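Local coordinates for aldehyde dehydrogenase 21 (Physcomitrella patens subsp. patens, PDB 5MZ8) that oxidises succinic semialdehyde to succinate with NADP(+) as the electron acceptor, at the interface of chains A and B. Residues are numbered along the deposited sequence; one frame, centred on the assembly and turned at random. Chains: chain A/B, aldehyde dehydrogenase 21.

The interface of chains A and B. Residues chain A 138, 142, 146, 476-477; chain B 163-164, 166-167.
B:Ser164 and A:Asp142 form the polar centre of this patch, where the loop of chain B that leads into the 3-10 helix 165-167 lies against helix 130-150 of chain A. A chi1 of 59° turns the hydroxyl OG of B:Ser164 toward that helix, where it donates a hydrogen bond to the carboxylate oxygen OD2 of A:Asp142 (2.8 Å), approaching from above the carboxylate, tilted 35° from its plane. With an alanine in place of A:Asp142, the B:Ser164 hydroxyl would probably lose this acceptor and be free to turn, and a negative charge near B:Arg166 would be lost. On one flank the packing is close and mostly apolar. B:Ile163 points the end of its long branch, CD1, at CG2 of A:Val146 (3.8 Å), the two side chains crossing at about a right angle, and the same methyl lies 4.0 Å from CG1 of A:Val476. The two methyls of A:Val476 lie over one face of the B:Asn167 amide, CG2 3.7 Å from the carbonyl OD1 and CG1 3.9 Å from ND2. The looser side is that of B:Arg166, whose side chain is poorly ordered, so its long salt bridge from NH2 to OD2 of A:Asp477 (3.8 Å) is probably weak. The centre of the patch is about 17 Å from the active-site glutamate A:Glu285. Repeated by the two-fold symmetry, the patch fits a loop of each subunit to its neighbour and probably helps hold the two subunits together within the deposited tetramer.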
ATOM      1  N   THR A 138     -20.458  -3.056  22.616  1.00 27.69           N
ATOM      2  CA  THR A 138     -20.035  -3.982  21.562  1.00 28.13           C
ATOM      3  C   THR A 138     -19.110  -3.271  20.565  1.00 31.60           C
ATOM      4  O   THR A 138     -18.036  -3.783  20.258  1.00 30.34           O
ATOM      5  CB  THR A 138     -21.267  -4.600  20.880  1.00 34.71           C
ATOM      6  OG1 THR A 138     -22.015  -5.323  21.868  1.00 33.96           O
ATOM      7  CG2 THR A 138     -20.893  -5.517  19.711  1.00 30.58           C
ATOM      8  N   ASP A 142     -15.033  -3.623  19.603  1.00 27.05           N
ATOM      9  CA  ASP A 142     -14.556  -3.638  18.223  1.00 27.05           C
ATOM     10  C   ASP A 142     -13.464  -2.594  17.981  1.00 30.18           C
ATOM     11  O   ASP A 142     -12.457  -2.907  17.361  1.00 30.58           O
ATOM     12  CB  ASP A 142     -15.714  -3.426  17.226  1.00 29.59           C
ATOM     13  CG  ASP A 142     -16.624  -4.620  16.964  1.00 45.08           C
ATOM     14  OD1 ASP A 142     -16.350  -5.712  17.507  1.00 46.87           O
ATOM     15  OD2 ASP A 142     -17.598  -4.464  16.195  1.00 54.22           O
ATOM     16  N   VAL A 146      -9.741  -3.509  16.922  1.00 24.76           N
ATOM     17  CA  VAL A 146      -9.158  -2.998  15.670  1.00 24.43           C
ATOM     18  C   VAL A 146      -7.816  -2.294  15.999  1.00 29.29           C
ATOM     19  O   VAL A 146      -6.844  -2.467  15.265  1.00 30.56           O
ATOM     20  CB  VAL A 146     -10.125  -2.056  14.874  1.00 27.40           C
ATOM     21  CG1 VAL A 146      -9.407  -1.365  13.719  1.00 25.99           C
ATOM     22  CG2 VAL A 146     -11.350  -2.818  14.354  1.00 27.08           C
ATOM     23  N   VAL A 476     -19.107   1.813  10.541  1.00 29.01           N
ATOM     24  CA  VAL A 476     -18.289   0.652  10.900  1.00 28.12           C
ATOM     25  C   VAL A 476     -17.070   1.293  11.585  1.00 31.56           C
ATOM     26  O   VAL A 476     -16.516   2.262  11.065  1.00 31.19           O
ATOM     27  CB  VAL A 476     -17.891  -0.198   9.662  1.00 31.68           C
ATOM     28  CG1 VAL A 476     -17.023  -1.397  10.066  1.00 31.57           C
ATOM     29  CG2 VAL A 476     -19.126  -0.656   8.879  1.00 31.48           C
ATOM     30  N   ASP A 477     -16.667   0.780  12.742  1.00 28.23           N
ATOM     31  CA  ASP A 477     -15.604   1.382  13.549  1.00 28.56           C
ATOM     32  C   ASP A 477     -14.183   1.355  12.924  1.00 32.36           C
ATOM     33  O   ASP A 477     -13.268   2.006  13.454  1.00 31.67           O
ATOM     34  CB  ASP A 477     -15.615   0.773  14.951  1.00 31.05           C
ATOM     35  CG  ASP A 477     -16.930   1.049  15.665  1.00 40.26           C
ATOM     36  OD1 ASP A 477     -17.159   2.211  16.062  1.00 38.77           O
ATOM     37  OD2 ASP A 477     -17.771   0.130  15.727  1.00 49.67           O
TER
ATOM     38  N   ILE B 163     -16.095  -6.737   9.684  1.00 29.84           N
ATOM     39  CA  ILE B 163     -15.052  -7.005  10.686  1.00 29.31           C
ATOM     40  C   ILE B 163     -15.594  -7.744  11.912  1.00 32.41           C
ATOM     41  O   ILE B 163     -14.811  -8.295  12.694  1.00 31.86           O
ATOM     42  CB  ILE B 163     -14.296  -5.698  11.072  1.00 32.09           C
ATOM     43  CG1 ILE B 163     -15.266  -4.616  11.628  1.00 32.20           C
ATOM     44  CG2 ILE B 163     -13.448  -5.191   9.880  1.00 32.49           C
ATOM     45  CD1 ILE B 163     -14.623  -3.470  12.463  1.00 34.71           C
ATOM     46  N   SER B 164     -16.925  -7.697  12.101  1.00 26.95           N
ATOM     47  CA  SER B 164     -17.651  -8.333  13.202  1.00 26.28           C
ATOM     48  C   SER B 164     -19.058  -8.680  12.716  1.00 29.79           C
ATOM     49  O   SER B 164     -19.481  -8.189  11.664  1.00 28.49           O
ATOM     50  CB  SER B 164     -17.692  -7.439  14.433  1.00 28.33           C
ATOM     51  OG  SER B 164     -18.319  -6.205  14.139  1.00 42.32           O
ATOM     52  N   ARG B 166     -22.125  -7.885  13.580  1.00 33.84           N
ATOM     53  CA  ARG B 166     -23.054  -6.768  13.404  1.00 34.17           C
ATOM     54  C   ARG B 166     -22.880  -6.090  12.046  1.00 37.85           C
ATOM     55  O   ARG B 166     -23.850  -5.580  11.489  1.00 38.17           O
ATOM     56  CB  ARG B 166     -22.990  -5.757  14.584  1.00 36.80           C
ATOM     57  CG  ARG B 166     -21.651  -5.012  14.779  1.00 55.72           C
ATOM     58  CD  ARG B 166     -21.759  -3.780  15.688  1.00 67.73           C
ATOM     59  NE  ARG B 166     -22.514  -2.673  15.075  1.00 77.53           N
ATOM     60  CZ  ARG B 166     -21.983  -1.702  14.329  1.00 90.27           C
ATOM     61  NH1 ARG B 166     -22.754  -0.746  13.822  1.00 73.79           N
ATOM     62  NH2 ARG B 166     -20.675  -1.677  14.087  1.00 76.14           N
ATOM     63  N   ASN B 167     -21.653  -6.152  11.497  1.00 32.21           N
ATOM     64  CA  ASN B 167     -21.258  -5.551  10.231  1.00 30.47           C
ATOM     65  C   ASN B 167     -21.348  -6.496   9.024  1.00 31.87           C
ATOM     66  O   ASN B 167     -20.831  -6.167   7.970  1.00 30.90           O
ATOM     67  CB  ASN B 167     -19.860  -4.974  10.366  1.00 27.75           C
ATOM     68  CG  ASN B 167     -19.762  -3.896  11.403  1.00 42.95           C
ATOM     69  OD1 ASN B 167     -20.527  -2.930  11.396  1.00 34.35           O
ATOM     70  ND2 ASN B 167     -18.818  -4.045  12.322  1.00 33.23           N
TER